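Glycosyl hydrolase family 2, TIM barrel domain protein (Faecalibacterium prausnitzii A2-165, PDB 6ED2) probably hydrolyses beta-glucuronides, as a gut bacterial beta-glucuronidase of glycoside hydrolase family 2. Local coordinates at residues N415-L420 against K454-L459. Numbering follows the deposited sequence.
Sequences NHKAAL and KPLFEL
The buried ring of H416 is held by both nitrogens, ND1 by the hydroxyl of Y452 and NE2, weakly, by the carbonyl O of L438, and the ring so fixed presents one face to L456. Methyl CD1 of L456 lies 3.4 Å from the H416 ring centroid, 21° off the ring normal: a CH-pi contact placed toward the ND1-CE1 rim. The second methyl, CD2, lies on the same side of the ring plane but toward the CG-CD2 bond, 3.6 Å from H416 CD2. CG of H416 stands anti to the backbone N (chi1 -164°), which carries the ring out toward L456 and the barrel strand 433-440. One turn on, L420 lays its CD2 against two leucines of the facing helix, 3.8 Å from L456 CD2 and also touching L459 CD2; the same methyl rests near L456 O. On the more exposed flank the aliphatic part of K417 covers the seam: its CG packs on L459 CD2 at 3.7 Å, and its extended chain carries CE across P455 CB at 4.1 Å. The union is apolar, between nearly parallel helix segments whose axes approach to 10.5 Å at -15°. Helices 409-427 and 449-463 flank strand 433-440 in sequence, and their side-by-side packing outside the parallel strands is characteristic of the beta/alpha repeats of a TIM barrel, here the family 2 catalytic domain.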
ATOM      1  N   ASN A 415     -41.010   2.252 -18.364  1.00 28.27           N
ATOM      2  CA  ASN A 415     -40.300   2.439 -17.098  1.00 32.68           C
ATOM      3  C   ASN A 415     -39.396   3.662 -17.145  1.00 30.78           C
ATOM      4  O   ASN A 415     -39.258   4.379 -16.146  1.00 33.26           O
ATOM      5  CB  ASN A 415     -39.500   1.178 -16.758  1.00 30.87           C
ATOM      6  CG  ASN A 415     -40.404  -0.000 -16.413  1.00 36.06           C
ATOM      7  OD1 ASN A 415     -41.545   0.191 -16.005  1.00 41.20           O
ATOM      8  ND2 ASN A 415     -39.907  -1.218 -16.602  1.00 35.69           N
ATOM      9  N   HIS A 416     -38.788   3.931 -18.302  1.00 28.72           N
ATOM     10  CA  HIS A 416     -37.931   5.105 -18.435  1.00 29.38           C
ATOM     11  C   HIS A 416     -38.737   6.391 -18.283  1.00 29.10           C
ATOM     12  O   HIS A 416     -38.315   7.326 -17.592  1.00 25.69           O
ATOM     13  CB  HIS A 416     -37.213   5.041 -19.783  1.00 29.95           C
ATOM     14  CG  HIS A 416     -36.031   5.947 -19.904  1.00 27.76           C
ATOM     15  ND1 HIS A 416     -35.031   5.735 -20.832  1.00 26.62           N
ATOM     16  CD2 HIS A 416     -35.698   7.086 -19.247  1.00 29.33           C
ATOM     17  CE1 HIS A 416     -34.136   6.705 -20.743  1.00 27.45           C
ATOM     18  NE2 HIS A 416     -34.513   7.536 -19.785  1.00 27.91           N
ATOM     19  N   LYS A 417     -39.924   6.439 -18.892  1.00 30.91           N
ATOM     20  CA  LYS A 417     -40.780   7.612 -18.757  1.00 30.21           C
ATOM     21  C   LYS A 417     -41.198   7.832 -17.306  1.00 29.36           C
ATOM     22  O   LYS A 417     -41.221   8.970 -16.825  1.00 31.41           O
ATOM     23  CB  LYS A 417     -42.010   7.456 -19.649  1.00 31.85           C
ATOM     24  CG  LYS A 417     -41.754   7.755 -21.111  1.00 32.91           C
ATOM     25  CD  LYS A 417     -42.947   7.331 -21.963  1.00 36.05           C
ATOM     26  CE  LYS A 417     -42.930   8.036 -23.318  1.00 42.28           C
ATOM     27  NZ  LYS A 417     -44.012   7.556 -24.238  1.00 43.36           N
ATOM     28  N   ALA A 418     -41.542   6.753 -16.601  1.00 26.27           N
ATOM     29  CA  ALA A 418     -41.950   6.858 -15.199  1.00 32.27           C
ATOM     30  C   ALA A 418     -40.816   7.385 -14.327  1.00 31.88           C
ATOM     31  O   ALA A 418     -41.003   8.313 -13.532  1.00 28.66           O
ATOM     32  CB  ALA A 418     -42.412   5.491 -14.697  1.00 27.68           C
ATOM     33  N   ALA A 419     -39.625   6.792 -14.466  1.00 26.69           N
ATOM     34  CA  ALA A 419     -38.459   7.268 -13.735  1.00 26.98           C
ATOM     35  C   ALA A 419     -38.183   8.735 -14.029  1.00 28.04           C
ATOM     36  O   ALA A 419     -37.928   9.527 -13.109  1.00 24.44           O
ATOM     37  CB  ALA A 419     -37.245   6.403 -14.087  1.00 26.94           C
ATOM     38  N   LEU A 420     -38.242   9.120 -15.308  1.00 28.03           N
ATOM     39  CA  LEU A 420     -38.005  10.511 -15.679  1.00 23.69           C
ATOM     40  C   LEU A 420     -39.044  11.427 -15.055  1.00 25.76           C
ATOM     41  O   LEU A 420     -38.725  12.526 -14.581  1.00 25.66           O
ATOM     42  CB  LEU A 420     -38.029  10.648 -17.210  1.00 26.46           C
ATOM     43  CG  LEU A 420     -37.838  12.048 -17.784  1.00 30.67           C
ATOM     44  CD1 LEU A 420     -36.566  12.707 -17.220  1.00 26.58           C
ATOM     45  CD2 LEU A 420     -37.827  12.039 -19.341  1.00 29.54           C
ATOM     46  N   LYS A 454     -36.936  10.448 -29.035  1.00 32.17           N
ATOM     47  CA  LYS A 454     -37.809  11.591 -29.310  1.00 33.04           C
ATOM     48  C   LYS A 454     -38.859  11.776 -28.223  1.00 27.68           C
ATOM     49  O   LYS A 454     -38.930  12.874 -27.647  1.00 33.89           O
ATOM     50  CB  LYS A 454     -38.457  11.450 -30.697  1.00 31.78           C
ATOM     51  CG  LYS A 454     -39.397  12.607 -31.080  1.00 32.11           C
ATOM     52  CD  LYS A 454     -39.879  12.432 -32.534  1.00 37.95           C
ATOM     53  CE  LYS A 454     -40.847  13.529 -32.972  1.00 33.99           C
ATOM     54  NZ  LYS A 454     -42.208  12.919 -33.030  1.00 46.40           N
ATOM     55  N   PRO A 455     -39.665  10.773 -27.865  1.00 29.64           N
ATOM     56  CA  PRO A 455     -40.633  10.998 -26.779  1.00 32.23           C
ATOM     57  C   PRO A 455     -39.980  11.268 -25.433  1.00 30.07           C
ATOM     58  O   PRO A 455     -40.560  12.001 -24.627  1.00 28.65           O
ATOM     59  CB  PRO A 455     -41.452   9.701 -26.764  1.00 27.02           C
ATOM     60  CG  PRO A 455     -40.525   8.673 -27.330  1.00 35.09           C
ATOM     61  CD  PRO A 455     -39.747   9.391 -28.387  1.00 28.46           C
ATOM     62  N   LEU A 456     -38.776  10.739 -25.172  1.00 30.42           N
ATOM     63  CA  LEU A 456     -38.135  10.988 -23.879  1.00 30.01           C
ATOM     64  C   LEU A 456     -37.734  12.441 -23.733  1.00 28.93           C
ATOM     65  O   LEU A 456     -37.982  13.067 -22.696  1.00 30.25           O
ATOM     66  CB  LEU A 456     -36.907  10.111 -23.710  1.00 30.25           C
ATOM     67  CG  LEU A 456     -37.177   8.778 -23.043  1.00 39.21           C
ATOM     68  CD1 LEU A 456     -35.898   7.994 -23.100  1.00 41.30           C
ATOM     69  CD2 LEU A 456     -37.659   8.949 -21.613  1.00 34.18           C
ATOM     70  N   PHE A 457     -37.087  12.992 -24.757  1.00 31.31           N
ATOM     71  CA  PHE A 457     -36.678  14.386 -24.679  1.00 28.73           C
ATOM     72  C   PHE A 457     -37.881  15.312 -24.705  1.00 28.84           C
ATOM     73  O   PHE A 457     -37.832  16.399 -24.127  1.00 30.24           O
ATOM     74  CB  PHE A 457     -35.699  14.700 -25.813  1.00 28.18           C
ATOM     75  CG  PHE A 457     -34.304  14.212 -25.538  1.00 27.76           C
ATOM     76  CD1 PHE A 457     -33.335  15.079 -25.059  1.00 25.52           C
ATOM     77  CD2 PHE A 457     -33.980  12.877 -25.726  1.00 24.14           C
ATOM     78  CE1 PHE A 457     -32.051  14.634 -24.791  1.00 24.80           C
ATOM     79  CE2 PHE A 457     -32.712  12.413 -25.449  1.00 29.93           C
ATOM     80  CZ  PHE A 457     -31.737  13.305 -24.975  1.00 28.59           C
ATOM     81  N   GLU A 458     -38.972  14.901 -25.356  1.00 30.08           N
ATOM     82  CA  GLU A 458     -40.180  15.723 -25.318  1.00 34.26           C
ATOM     83  C   GLU A 458     -40.784  15.731 -23.917  1.00 29.14           C
ATOM     84  O   GLU A 458     -41.161  16.790 -23.397  1.00 30.09           O
ATOM     85  CB  GLU A 458     -41.192  15.219 -26.357  1.00 29.28           C
ATOM     86  CG  GLU A 458     -41.124  15.966 -27.706  1.00 48.91           C
ATOM     87  CD  GLU A 458     -41.625  15.145 -28.934  1.00 54.93           C
ATOM     88  OE1 GLU A 458     -41.237  15.505 -30.076  1.00 55.47           O
ATOM     89  OE2 GLU A 458     -42.404  14.161 -28.781  1.00 47.71           O
ATOM     90  N   LEU A 459     -40.868  14.556 -23.288  1.00 28.16           N
ATOM     91  CA  LEU A 459     -41.352  14.470 -21.910  1.00 30.08           C
ATOM     92  C   LEU A 459     -40.537  15.357 -20.968  1.00 31.20           C
ATOM     93  O   LEU A 459     -41.099  16.090 -20.147  1.00 30.72           O
ATOM     94  CB  LEU A 459     -41.325  13.015 -21.451  1.00 27.85           C
ATOM     95  CG  LEU A 459     -41.957  12.714 -20.090  1.00 37.17           C
ATOM     96  CD1 LEU A 459     -43.430  13.177 -20.046  1.00 30.97           C
ATOM     97  CD2 LEU A 459     -41.817  11.223 -19.768  1.00 28.17           C
TER